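Local coordinates for chromosome replication initiation protein (Geobacillus kaustophilus, PDB 2VN2) that probably helps to initiate chromosome replication as a component of the bacterial primosome, its N-terminal domain being the part described here, at residues Tyr25-Leu30 and Val107-Thr112; Leu38-Ser43 and Ala58-Val63; Pro52-Leu57 and Glu67-Val72; Glu32-Leu37 and Leu76-Ile81. All coordinates share one frame; numbering follows the deposited sequence.

All four lie in the N-terminal domain of DnaD, a helix-turn-helix module with a two-stranded wing. Contact 1 closes the widest span, joining the loop before helix 32-45 to helix 100-116 at a magnesium ion. Contact 4 falls within it and spans contacts 2 and 3, whose segments interleave. Contacts 2 and 4 share helix 32-45, contacts 2 and 3 helix 54-59, and contacts 3 and 4 helix 65-77. Between centres, contacts 2 and 3 are about 8 Å apart and each about 11 Å from contact 4; contact 1 lies about 13 Å from contact 4 and about 24 Å from contact 3. Contacts 1, 2 and 4 also touch the second subunit, so they join in assembly.

Contact 1 (Tyr25-Leu30 and Val107-Thr112); sequences YKQLGL and VHHLYT. With MG (magnesium ion), chain E.
Gln27 and His109 meet through a magnesium ion, and this is the tight part of the contact. The imidazole NE2 of His109 binds magnesium at 2.2 Å. From the other segment, the amide of Gln27 turns its end to the same ion, its CD atom 2.6 Å from magnesium; the placing of its O and N is uncertain. The amide and imidazole planes stand 83° apart, and the two side chains cross at about a right angle. With CG of His109 anti to the backbone N (chi1 -176°), the ring reaches out from helix 100-116 toward the loop. His24 and Gln113 complete the protein ligands. In the winged-helix fold to which this domain belongs, the site ties the type I turn Lys26-Gly29, just ahead of helix 32-45, to the long helix that follows the wing. Packing thins out away from the ion. There the two side chains touch only lightly, CB of Gln27 lying 3.9 Å from CE1 of His109. Leu28 comes no nearer to 107-112 than 4.6 Å and instead packs on Leu102, Lys105 and Leu106, earlier on the same helix. Gln27 is exposed and His109 partly so, leaving the metal at the protein surface.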
loop_
_atom_site.group_PDB
_atom_site.type_symbol
_atom_site.label_atom_id
_atom_site.label_comp_id
_atom_site.label_asym_id
_atom_site.label_seq_id
_atom_site.Cartn_x
_atom_site.Cartn_y
_atom_site.Cartn_z
ATOM N N TYR A 25 8.524 1.937 -15.498
ATOM C CA TYR A 25 9.895 1.552 -15.209
ATOM C C TYR A 25 10.646 1.109 -16.452
ATOM O O TYR A 25 11.811 1.318 -16.511
ATOM C CB TYR A 25 9.979 0.456 -14.139
ATOM C CG TYR A 25 9.481 -0.891 -14.613
ATOM C CD1 TYR A 25 10.358 -1.836 -15.233
ATOM C CD2 TYR A 25 8.118 -1.227 -14.476
ATOM C CE1 TYR A 25 9.862 -3.051 -15.724
ATOM C CE2 TYR A 25 7.621 -2.495 -14.904
ATOM C CZ TYR A 25 8.500 -3.389 -15.531
ATOM O OH TYR A 25 8.005 -4.586 -15.930
ATOM N N LYS A 26 9.999 0.415 -17.397
ATOM C CA LYS A 26 10.660 -0.013 -18.705
ATOM C C LYS A 26 11.080 1.187 -19.525
ATOM O O LYS A 26 12.234 1.297 -19.927
ATOM C CB LYS A 26 9.788 -1.002 -19.555
ATOM C CG LYS A 26 10.079 -1.026 -21.037
ATOM C CD LYS A 26 8.753 -1.121 -21.811
ATOM C CE LYS A 26 9.030 -1.691 -23.250
ATOM N NZ LYS A 26 7.697 -2.191 -24.019
ATOM N N GLN A 27 10.156 2.097 -19.717
ATOM C CA GLN A 27 10.481 3.372 -20.298
ATOM C C GLN A 27 11.592 4.121 -19.578
ATOM O O GLN A 27 12.153 5.019 -20.186
ATOM C CB GLN A 27 9.234 4.279 -20.377
ATOM C CG GLN A 27 8.440 4.224 -21.705
ATOM C CD GLN A 27 6.865 4.721 -21.623
ATOM O OE1 GLN A 27 6.000 4.196 -20.852
ATOM N NE2 GLN A 27 6.555 5.770 -22.438
ATOM N N LEU A 28 11.872 3.858 -18.287
ATOM C CA LEU A 28 13.019 4.509 -17.612
ATOM C C LEU A 28 14.279 3.706 -17.835
ATOM O O LEU A 28 15.291 4.081 -17.342
ATOM C CB LEU A 28 12.817 4.649 -16.099
ATOM C CG LEU A 28 11.771 5.626 -15.489
ATOM C CD1 LEU A 28 11.556 5.463 -13.969
ATOM C CD2 LEU A 28 12.137 7.050 -15.766
ATOM N N GLY A 29 14.253 2.582 -18.544
ATOM C CA GLY A 29 15.467 1.785 -18.671
ATOM C C GLY A 29 15.693 0.811 -17.547
ATOM O O GLY A 29 16.795 0.262 -17.414
ATOM N N LEU A 30 14.664 0.542 -16.737
ATOM C CA LEU A 30 14.743 -0.577 -15.736
ATOM C C LEU A 30 14.243 -1.938 -16.273
ATOM O O LEU A 30 13.393 -2.008 -17.179
ATOM C CB LEU A 30 14.050 -0.206 -14.425
ATOM C CG LEU A 30 14.527 1.097 -13.843
ATOM C CD1 LEU A 30 13.790 1.572 -12.638
ATOM C CD2 LEU A 30 16.010 0.878 -13.474
ATOM N N VAL A 107 9.385 11.983 -12.871
ATOM C CA VAL A 107 8.628 13.157 -12.985
ATOM C C VAL A 107 8.957 13.834 -14.346
ATOM O O VAL A 107 8.086 14.378 -14.972
ATOM C CB VAL A 107 8.777 14.151 -11.732
ATOM C CG1 VAL A 107 8.310 15.617 -12.083
ATOM C CG2 VAL A 107 7.981 13.613 -10.530
ATOM N N HIS A 108 10.222 13.799 -14.745
ATOM C CA HIS A 108 10.644 14.459 -15.964
ATOM C C HIS A 108 10.031 13.727 -17.166
ATOM O O HIS A 108 9.497 14.346 -18.054
ATOM C CB HIS A 108 12.185 14.502 -16.006
ATOM C CG HIS A 108 12.694 15.205 -17.221
ATOM N ND1 HIS A 108 12.966 16.563 -17.242
ATOM C CD2 HIS A 108 12.944 14.747 -18.480
ATOM C CE1 HIS A 108 13.390 16.901 -18.454
ATOM N NE2 HIS A 108 13.403 15.816 -19.215
ATOM N N HIS A 109 9.977 12.394 -17.090
ATOM C CA HIS A 109 9.220 11.608 -18.056
ATOM C C HIS A 109 7.748 11.870 -18.086
ATOM O O HIS A 109 7.229 12.021 -19.153
ATOM C CB HIS A 109 9.326 10.114 -17.733
ATOM C CG HIS A 109 8.657 9.264 -18.731
ATOM N ND1 HIS A 109 9.275 8.869 -19.909
ATOM C CD2 HIS A 109 7.415 8.733 -18.754
ATOM C CE1 HIS A 109 8.439 8.134 -20.612
ATOM N NE2 HIS A 109 7.307 8.032 -19.935
ATOM N N LEU A 110 7.052 11.816 -16.943
ATOM C CA LEU A 110 5.645 12.101 -16.895
ATOM C C LEU A 110 5.314 13.452 -17.463
ATOM O O LEU A 110 4.245 13.628 -18.046
ATOM C CB LEU A 110 5.065 12.030 -15.474
ATOM C CG LEU A 110 5.107 10.669 -14.785
ATOM C CD1 LEU A 110 4.883 10.734 -13.276
ATOM C CD2 LEU A 110 4.098 9.766 -15.381
ATOM N N TYR A 111 6.172 14.405 -17.176
ATOM C CA TYR A 111 6.015 15.751 -17.637
ATOM C C TYR A 111 6.077 15.927 -19.176
ATOM O O TYR A 111 5.336 16.648 -19.773
ATOM C CB TYR A 111 7.097 16.622 -17.042
ATOM C CG TYR A 111 6.462 17.896 -16.706
ATOM C CD1 TYR A 111 5.479 17.908 -15.718
ATOM C CD2 TYR A 111 6.729 19.076 -17.417
ATOM C CE1 TYR A 111 4.794 19.042 -15.369
ATOM C CE2 TYR A 111 6.036 20.261 -17.082
ATOM C CZ TYR A 111 5.054 20.230 -16.013
ATOM O OH TYR A 111 4.279 21.371 -15.568
ATOM N N THR A 112 7.040 15.273 -19.752
ATOM C CA THR A 112 7.263 15.184 -21.196
ATOM C C THR A 112 6.150 14.439 -21.879
ATOM O O THR A 112 5.639 14.951 -22.840
ATOM C CB THR A 112 8.660 14.528 -21.414
ATOM O OG1 THR A 112 9.638 15.431 -20.889
ATOM C CG2 THR A 112 8.936 14.120 -22.908
HETATM MG MG MG E . 5.684 6.504 -20.105
#

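Contact 2 (Leu38-Ser43 and Ala58-Val63); sequences LLHMQS and AERMTV
His40 and Arg60 run past each other in opposite directions, the imidazole leaving helix 32-45 and the guanidinium reaching back toward it. Their flat groups are steeply inclined, with ring and guanidinium planes 68° apart. NH1 of Arg60 arrives at the edge of the imidazole, near its plane, and lies 2.8 Å from ND1 of His40, but the angle is too poor for a hydrogen bond. Further back, CB of Arg60 packs 3.5 Å from CE1 of His40. A bend at chi3 (-97°) turns the end of Arg60 along the helix, where NH2 comes within 3.6 Å of Ser43 OG; the same guanidinium forms a cation-pi contact with Phe44. Met61 also slides past His40 antiparallel to it, placing CG 3.7 Å from CD2 of the ring. Its sulfur gives an oblique Met-aromatic contact, SD lying 5.0 Å from the centroid of the His40 ring. The polar tip of this histidine serves the assembly: NE2 is hydrogen-bonded to Tyr25 OH of the second subunit, which probably helps fix the ring's rotation. Within the winged-helix domain, the contact packs the loop leaving helix 54-59 against helix 32-45. Helix 65-77 adds Cys68 beside Met61, while Ile15 of strand 14-18 lies against Ser43.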
loop_
_atom_site.group_PDB
_atom_site.type_symbol
_atom_site.label_atom_id
_atom_site.label_comp_id
_atom_site.label_asym_id
_atom_site.label_seq_id
_atom_site.Cartn_x
_atom_site.Cartn_y
_atom_site.Cartn_z
ATOM N N LEU A 38 14.532 -2.817 -6.117
ATOM C CA LEU A 38 14.064 -1.542 -5.518
ATOM C C LEU A 38 12.996 -1.817 -4.439
ATOM O O LEU A 38 12.974 -1.187 -3.338
ATOM C CB LEU A 38 13.462 -0.669 -6.679
ATOM C CG LEU A 38 14.513 -0.044 -7.598
ATOM C CD1 LEU A 38 13.852 0.806 -8.705
ATOM C CD2 LEU A 38 15.678 0.733 -6.831
ATOM N N LEU A 39 12.088 -2.765 -4.747
ATOM C CA LEU A 39 11.010 -3.228 -3.740
ATOM C C LEU A 39 11.711 -3.832 -2.631
ATOM O O LEU A 39 11.392 -3.482 -1.492
ATOM C CB LEU A 39 10.053 -4.308 -4.319
ATOM C CG LEU A 39 8.877 -3.767 -5.189
ATOM C CD1 LEU A 39 9.047 -2.369 -5.874
ATOM C CD2 LEU A 39 8.223 -4.808 -6.202
ATOM N N HIS A 40 12.679 -4.774 -2.879
ATOM C CA HIS A 40 13.372 -5.292 -1.612
ATOM C C HIS A 40 14.041 -4.125 -0.816
ATOM O O HIS A 40 13.959 -4.134 0.413
ATOM C CB HIS A 40 14.378 -6.406 -1.774
ATOM C CG HIS A 40 13.823 -7.687 -2.307
ATOM N ND1 HIS A 40 13.102 -8.577 -1.547
ATOM C CD2 HIS A 40 13.893 -8.225 -3.545
ATOM C CE1 HIS A 40 12.748 -9.607 -2.293
ATOM N NE2 HIS A 40 13.216 -9.412 -3.509
ATOM N N MET A 41 14.722 -3.172 -1.478
ATOM C CA MET A 41 15.310 -2.052 -0.735
ATOM C C MET A 41 14.272 -1.293 -0.034
ATOM O O MET A 41 14.497 -1.021 1.076
ATOM C CB MET A 41 16.125 -1.027 -1.512
ATOM C CG MET A 41 17.459 -1.591 -2.229
ATOM S SD MET A 41 18.125 -0.414 -3.529
ATOM C CE MET A 41 17.780 1.018 -2.616
ATOM N N GLN A 42 13.141 -0.957 -0.651
ATOM C CA GLN A 42 12.071 -0.226 0.092
ATOM C C GLN A 42 11.706 -0.954 1.403
ATOM O O GLN A 42 11.587 -0.375 2.475
ATOM C CB GLN A 42 10.820 -0.037 -0.745
ATOM C CG GLN A 42 9.756 0.834 -0.039
ATOM C CD GLN A 42 8.403 0.781 -0.769
ATOM O OE1 GLN A 42 8.330 0.507 -2.028
ATOM N NE2 GLN A 42 7.282 0.981 0.013
ATOM N N SER A 43 11.589 -2.260 1.283
ATOM C CA SER A 43 11.176 -3.133 2.372
ATOM C C SER A 43 12.155 -3.134 3.566
ATOM O O SER A 43 11.739 -3.154 4.720
ATOM C CB SER A 43 11.056 -4.545 1.782
ATOM O OG SER A 43 10.600 -5.452 2.747
ATOM N N ALA A 58 20.347 -9.947 -1.772
ATOM C CA ALA A 58 20.287 -11.161 -2.652
ATOM C C ALA A 58 19.562 -12.337 -2.036
ATOM O O ALA A 58 19.145 -13.263 -2.767
ATOM C CB ALA A 58 21.688 -11.623 -3.097
ATOM N N GLU A 59 19.399 -12.292 -0.707
ATOM C CA GLU A 59 18.965 -13.435 0.108
ATOM C C GLU A 59 17.550 -13.754 -0.263
ATOM O O GLU A 59 17.212 -14.917 -0.278
ATOM C CB GLU A 59 19.145 -13.196 1.653
ATOM C CG GLU A 59 17.875 -12.841 2.527
ATOM C CD GLU A 59 18.194 -12.086 3.951
ATOM O OE1 GLU A 59 19.271 -12.409 4.558
ATOM O OE2 GLU A 59 17.393 -11.191 4.439
ATOM N N ARG A 60 16.731 -12.738 -0.588
ATOM C CA ARG A 60 15.313 -12.952 -1.022
ATOM C C ARG A 60 15.128 -12.909 -2.546
ATOM O O ARG A 60 14.028 -12.908 -3.020
ATOM C CB ARG A 60 14.327 -12.006 -0.261
ATOM C CG ARG A 60 14.481 -11.953 1.346
ATOM C CD ARG A 60 13.379 -11.038 2.090
ATOM N NE ARG A 60 13.714 -9.623 2.459
ATOM C CZ ARG A 60 13.167 -8.427 2.031
ATOM N NH1 ARG A 60 12.177 -8.261 1.079
ATOM N NH2 ARG A 60 13.669 -7.308 2.612
ATOM N N MET A 61 16.211 -12.895 -3.337
ATOM C CA MET A 61 16.088 -12.789 -4.813
ATOM C C MET A 61 16.658 -14.071 -5.449
ATOM O O MET A 61 17.381 -14.818 -4.780
ATOM C CB MET A 61 16.849 -11.571 -5.414
ATOM C CG MET A 61 16.734 -10.339 -4.776
ATOM S SD MET A 61 17.323 -8.782 -5.608
ATOM C CE MET A 61 17.639 -8.552 -4.035
ATOM N N THR A 62 16.406 -14.285 -6.732
ATOM C CA THR A 62 16.997 -15.433 -7.411
ATOM C C THR A 62 18.457 -15.196 -7.878
ATOM O O THR A 62 19.082 -16.123 -8.442
ATOM C CB THR A 62 16.224 -15.802 -8.656
ATOM O OG1 THR A 62 16.297 -14.687 -9.547
ATOM C CG2 THR A 62 14.738 -16.217 -8.326
ATOM N N VAL A 63 18.989 -13.986 -7.699
ATOM C CA VAL A 63 20.329 -13.664 -8.109
ATOM C C VAL A 63 21.422 -13.795 -6.961
ATOM O O VAL A 63 21.079 -13.667 -5.782
ATOM C CB VAL A 63 20.380 -12.255 -8.768
ATOM C CG1 VAL A 63 19.437 -12.245 -9.957
ATOM C CG2 VAL A 63 20.016 -11.218 -7.844
#

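Contact 3 (Pro52-Leu57 and Glu67-Val72); sequences PTPAEL and ECMEMV
Pro54 and Leu57 of helix 54-59 meet Cys68, Met69 and Val72 of helix 65-77, mostly through apolar and sulfur contacts. The pyrrolidine of Pro54 lies alongside Met69, both pointing the same way. A bend at chi2 (67°) brings the methionine SD to 3.5 Å from CG of Pro54. The backbones come close here, with the CA atoms of Pro54 and Met69 only 5.1 Å apart. Cys68, the residue before Met69, faces Leu57, one turn on from Pro54: with SG anti to the backbone N (chi1 -177°), its thiol comes 3.3 Å from CB of Leu57. Beyond it Leu57 and Val72 cross at about a right angle, CD1 of the leucine 4.0 Å from CG2 of the valine. At the start of helix 54-59, Thr53 and Glu56 form a capping box. Glu56 N donates to Thr53 OG1 at 3.1 Å, and Thr53 N donates to the anti lone pair of Glu56 OE1 at 3.2 Å. Phe44 and Met41 of helix 32-45 cover Leu57 further inside. Two short-linked helices packed on a third in this way are the helix-turn-helix of a winged-helix domain, with helix 65-77 in the position of the recognition helix.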
loop_
_atom_site.group_PDB
_atom_site.type_symbol
_atom_site.label_atom_id
_atom_site.label_comp_id
_atom_site.label_asym_id
_atom_site.label_seq_id
_atom_site.Cartn_x
_atom_site.Cartn_y
_atom_site.Cartn_z
ATOM N N PRO A 52 20.828 -1.422 3.086
ATOM C CA PRO A 52 21.112 -2.871 3.146
ATOM C C PRO A 52 22.387 -3.153 2.272
ATOM O O PRO A 52 22.760 -2.326 1.419
ATOM C CB PRO A 52 19.885 -3.502 2.489
ATOM C CG PRO A 52 19.326 -2.370 1.533
ATOM C CD PRO A 52 19.619 -1.080 2.266
ATOM N N THR A 53 23.025 -4.302 2.495
ATOM C CA THR A 53 24.186 -4.755 1.757
ATOM C C THR A 53 23.618 -5.605 0.572
ATOM O O THR A 53 22.465 -6.006 0.657
ATOM C CB THR A 53 25.060 -5.659 2.650
ATOM O OG1 THR A 53 24.332 -6.855 2.927
ATOM C CG2 THR A 53 25.430 -5.013 4.005
ATOM N N PRO A 54 24.403 -5.878 -0.489
ATOM C CA PRO A 54 24.011 -6.748 -1.584
ATOM C C PRO A 54 23.747 -8.173 -1.189
ATOM O O PRO A 54 22.837 -8.810 -1.767
ATOM C CB PRO A 54 25.203 -6.682 -2.577
ATOM C CG PRO A 54 25.779 -5.425 -2.381
ATOM C CD PRO A 54 25.718 -5.288 -0.788
ATOM N N ALA A 55 24.471 -8.689 -0.198
ATOM C CA ALA A 55 24.080 -9.972 0.361
ATOM C C ALA A 55 22.713 -9.974 1.036
ATOM O O ALA A 55 21.988 -10.956 0.950
ATOM C CB ALA A 55 25.134 -10.499 1.342
ATOM N N GLU A 56 22.362 -8.923 1.761
ATOM C CA GLU A 56 21.022 -8.915 2.402
ATOM C C GLU A 56 19.956 -8.829 1.291
ATOM O O GLU A 56 18.980 -9.594 1.281
ATOM C CB GLU A 56 20.870 -7.766 3.442
ATOM C CG GLU A 56 21.842 -7.950 4.731
ATOM C CD GLU A 56 21.915 -6.707 5.694
ATOM O OE1 GLU A 56 22.050 -5.543 5.226
ATOM O OE2 GLU A 56 21.840 -6.905 6.945
ATOM N N LEU A 57 20.187 -7.949 0.315
ATOM C CA LEU A 57 19.329 -7.895 -0.888
ATOM C C LEU A 57 19.250 -9.223 -1.579
ATOM O O LEU A 57 18.142 -9.642 -1.872
ATOM C CB LEU A 57 19.598 -6.667 -1.849
ATOM C CG LEU A 57 19.585 -5.274 -1.141
ATOM C CD1 LEU A 57 20.419 -4.153 -1.831
ATOM C CD2 LEU A 57 18.190 -4.780 -0.937
ATOM N N GLU A 67 25.797 -10.548 -8.303
ATOM C CA GLU A 67 24.904 -9.969 -9.363
ATOM C C GLU A 67 24.169 -8.821 -8.793
ATOM O O GLU A 67 24.115 -7.769 -9.383
ATOM C CB GLU A 67 23.889 -11.003 -9.868
ATOM C CG GLU A 67 24.529 -12.163 -10.604
ATOM C CD GLU A 67 23.580 -13.354 -10.926
ATOM O OE1 GLU A 67 23.056 -13.280 -12.075
ATOM O OE2 GLU A 67 23.357 -14.341 -10.102
ATOM N N CYS A 68 23.616 -9.027 -7.599
ATOM C CA CYS A 68 22.946 -7.951 -6.815
ATOM C C CYS A 68 23.910 -6.724 -6.594
ATOM O O CYS A 68 23.572 -5.576 -6.889
ATOM C CB CYS A 68 22.315 -8.601 -5.510
ATOM S SG CYS A 68 21.401 -7.381 -4.542
ATOM N N MET A 69 25.158 -6.919 -6.217
ATOM C CA MET A 69 26.082 -5.732 -6.152
ATOM C C MET A 69 26.272 -5.071 -7.485
ATOM O O MET A 69 26.394 -3.843 -7.598
ATOM C CB MET A 69 27.509 -6.081 -5.609
ATOM C CG MET A 69 28.442 -4.776 -5.704
ATOM S SD MET A 69 27.824 -3.499 -4.538
ATOM C CE MET A 69 27.496 -1.998 -5.465
ATOM N N GLU A 70 26.343 -5.881 -8.536
ATOM C CA GLU A 70 26.389 -5.347 -9.927
ATOM C C GLU A 70 25.161 -4.502 -10.239
ATOM O O GLU A 70 25.241 -3.432 -10.835
ATOM C CB GLU A 70 26.404 -6.611 -10.805
ATOM C CG GLU A 70 26.804 -6.606 -12.281
ATOM C CD GLU A 70 28.312 -6.722 -12.463
ATOM O OE1 GLU A 70 28.899 -5.592 -12.426
ATOM O OE2 GLU A 70 28.866 -7.889 -12.623
ATOM N N MET A 71 23.974 -5.015 -9.867
ATOM C CA MET A 71 22.718 -4.317 -10.135
ATOM C C MET A 71 22.671 -3.013 -9.325
ATOM O O MET A 71 22.254 -2.073 -9.852
ATOM C CB MET A 71 21.535 -5.231 -9.735
ATOM C CG MET A 71 21.526 -6.595 -10.401
ATOM S SD MET A 71 20.199 -7.771 -9.960
ATOM C CE MET A 71 18.792 -6.716 -10.335
ATOM N N VAL A 72 23.077 -2.988 -8.061
ATOM C CA VAL A 72 23.095 -1.719 -7.236
ATOM C C VAL A 72 24.060 -0.740 -7.862
ATOM O O VAL A 72 23.688 0.426 -8.172
ATOM C CB VAL A 72 23.497 -1.968 -5.804
ATOM C CG1 VAL A 72 23.581 -0.666 -5.044
ATOM C CG2 VAL A 72 22.496 -3.143 -5.092
#

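Contact 4 (Glu32-Leu37 and Leu76-Ile81); sequences EGELVL and LQKGMI
Glu34 and Lys78 approach from opposite directions and join in a salt bridge, the one polar bond between 32-37 and 76-81. NZ of Lys78 donates to OE2 of Glu34 at 2.7 Å, and this oxygen receives it on its syn lone pair, the side of the other carboxylate oxygen. That other oxygen, OE1, is also near, at 3.1 Å from NZ of Lys78, so the ammonium sits before the mouth of the carboxylate, nearer one branch. The glutamate reaches it with an extended chain (chi2 167°), whereas the lysine is bent at chi2 and chi3, bringing its amine round toward helix 32-45. Each charged group has a second partner in the loop before helix 32-45: Glu34 OE1 accepts from Gly31 N, and Lys78 NZ also donates to Gly29 O. Glu34 is buried, and its carboxylate is thus met by an ammonium and a backbone N-H, which would probably favour the charged form. In winged-helix terms, the bridge clips the first helix of the tri-helical core to the end of helix 65-77, just before the wing strand 82-83. This end is a Schellman motif: Gly79 takes a positive phi (71°), and its N is bonded back to Leu76 O at 3.1 Å. Gly79 O in turn accepts from Lys105 NZ on helix 100-116. Apolar contact across the pair is slight, Leu37 and Ile81 approaching no closer than 5.9 Å.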
loop_
_atom_site.group_PDB
_atom_site.type_symbol
_atom_site.label_atom_id
_atom_site.label_comp_id
_atom_site.label_asym_id
_atom_site.label_seq_id
_atom_site.Cartn_x
_atom_site.Cartn_y
_atom_site.Cartn_z
ATOM N N GLU A 32 12.692 -5.863 -14.921
ATOM C CA GLU A 32 11.920 -6.443 -13.827
ATOM C C GLU A 32 12.809 -6.736 -12.643
ATOM O O GLU A 32 12.373 -6.576 -11.464
ATOM C CB GLU A 32 11.198 -7.745 -14.314
ATOM C CG GLU A 32 9.981 -7.491 -15.186
ATOM C CD GLU A 32 10.325 -6.913 -16.590
ATOM O OE1 GLU A 32 11.374 -7.308 -17.103
ATOM O OE2 GLU A 32 9.532 -6.156 -17.224
ATOM N N GLY A 33 14.028 -7.281 -12.891
ATOM C CA GLY A 33 14.885 -7.565 -11.720
ATOM C C GLY A 33 15.292 -6.366 -10.866
ATOM O O GLY A 33 15.403 -6.471 -9.624
ATOM N N GLU A 34 15.549 -5.220 -11.504
ATOM C CA GLU A 34 15.836 -3.946 -10.859
ATOM C C GLU A 34 14.624 -3.488 -10.153
ATOM O O GLU A 34 14.753 -2.950 -9.060
ATOM C CB GLU A 34 16.284 -2.862 -11.911
ATOM C CG GLU A 34 17.675 -3.220 -12.537
ATOM C CD GLU A 34 18.000 -2.378 -13.758
ATOM O OE1 GLU A 34 17.225 -2.389 -14.755
ATOM O OE2 GLU A 34 19.084 -1.731 -13.735
ATOM N N LEU A 35 13.442 -3.572 -10.788
ATOM C CA LEU A 35 12.225 -3.157 -10.080
ATOM C C LEU A 35 12.099 -3.941 -8.729
ATOM O O LEU A 35 12.096 -3.326 -7.631
ATOM C CB LEU A 35 10.970 -3.244 -10.982
ATOM C CG LEU A 35 9.786 -2.691 -10.201
ATOM C CD1 LEU A 35 9.782 -1.144 -10.186
ATOM C CD2 LEU A 35 8.550 -3.123 -10.919
ATOM N N VAL A 36 12.078 -5.288 -8.791
ATOM C CA VAL A 36 11.977 -6.074 -7.600
ATOM C C VAL A 36 13.137 -5.710 -6.636
ATOM O O VAL A 36 12.958 -5.698 -5.431
ATOM C CB VAL A 36 11.911 -7.572 -7.931
ATOM C CG1 VAL A 36 11.757 -8.462 -6.534
ATOM C CG2 VAL A 36 10.762 -7.861 -8.883
ATOM N N LEU A 37 14.352 -5.419 -7.158
ATOM C CA LEU A 37 15.461 -5.074 -6.231
ATOM C C LEU A 37 15.078 -3.800 -5.435
ATOM O O LEU A 37 15.269 -3.733 -4.220
ATOM C CB LEU A 37 16.850 -4.930 -6.949
ATOM C CG LEU A 37 18.058 -4.507 -6.040
ATOM C CD1 LEU A 37 19.320 -4.729 -6.739
ATOM C CD2 LEU A 37 18.014 -2.967 -5.786
ATOM N N LEU A 76 23.069 2.944 -9.433
ATOM C CA LEU A 76 23.868 4.158 -9.034
ATOM C C LEU A 76 24.299 4.877 -10.281
ATOM O O LEU A 76 24.087 6.114 -10.438
ATOM C CB LEU A 76 25.140 3.833 -8.160
ATOM C CG LEU A 76 24.829 3.427 -6.713
ATOM C CD1 LEU A 76 25.916 2.689 -5.983
ATOM C CD2 LEU A 76 24.249 4.537 -5.848
ATOM N N GLN A 77 24.843 4.108 -11.207
ATOM C CA GLN A 77 25.182 4.736 -12.503
ATOM C C GLN A 77 24.096 5.201 -13.392
ATOM O O GLN A 77 24.206 6.279 -13.940
ATOM C CB GLN A 77 26.325 4.039 -13.265
ATOM C CG GLN A 77 26.030 3.024 -14.250
ATOM C CD GLN A 77 27.174 1.957 -14.201
ATOM O OE1 GLN A 77 28.186 2.126 -13.454
ATOM N NE2 GLN A 77 26.977 0.827 -14.921
ATOM N N LYS A 78 22.997 4.459 -13.537
ATOM C CA LYS A 78 21.859 5.072 -14.287
ATOM C C LYS A 78 21.262 6.274 -13.539
ATOM O O LYS A 78 20.439 6.917 -14.071
ATOM C CB LYS A 78 20.770 4.051 -14.627
ATOM C CG LYS A 78 21.204 2.879 -15.510
ATOM C CD LYS A 78 20.389 1.593 -15.157
ATOM C CE LYS A 78 19.888 0.873 -16.382
ATOM N NZ LYS A 78 19.277 -0.426 -16.051
ATOM N N GLY A 79 21.638 6.558 -12.301
ATOM C CA GLY A 79 21.055 7.700 -11.545
ATOM C C GLY A 79 19.614 7.449 -11.139
ATOM O O GLY A 79 18.803 8.391 -10.929
ATOM N N MET A 80 19.302 6.184 -10.926
ATOM C CA MET A 80 18.026 5.766 -10.235
ATOM C C MET A 80 18.050 5.763 -8.744
ATOM O O MET A 80 17.043 5.945 -8.116
ATOM C CB MET A 80 17.528 4.417 -10.762
ATOM C CG MET A 80 17.238 4.459 -12.311
ATOM S SD MET A 80 15.881 5.468 -12.800
ATOM C CE MET A 80 16.608 5.661 -14.397
ATOM N N ILE A 81 19.179 5.535 -8.122
ATOM C CA ILE A 81 19.266 5.583 -6.641
ATOM C C ILE A 81 20.626 6.373 -6.368
ATOM O O ILE A 81 21.440 6.439 -7.289
ATOM C CB ILE A 81 19.343 4.200 -5.954
ATOM C CG1 ILE A 81 20.603 3.412 -6.364
ATOM C CG2 ILE A 81 18.008 3.365 -6.050
ATOM C CD1 ILE A 81 20.919 2.199 -5.493
#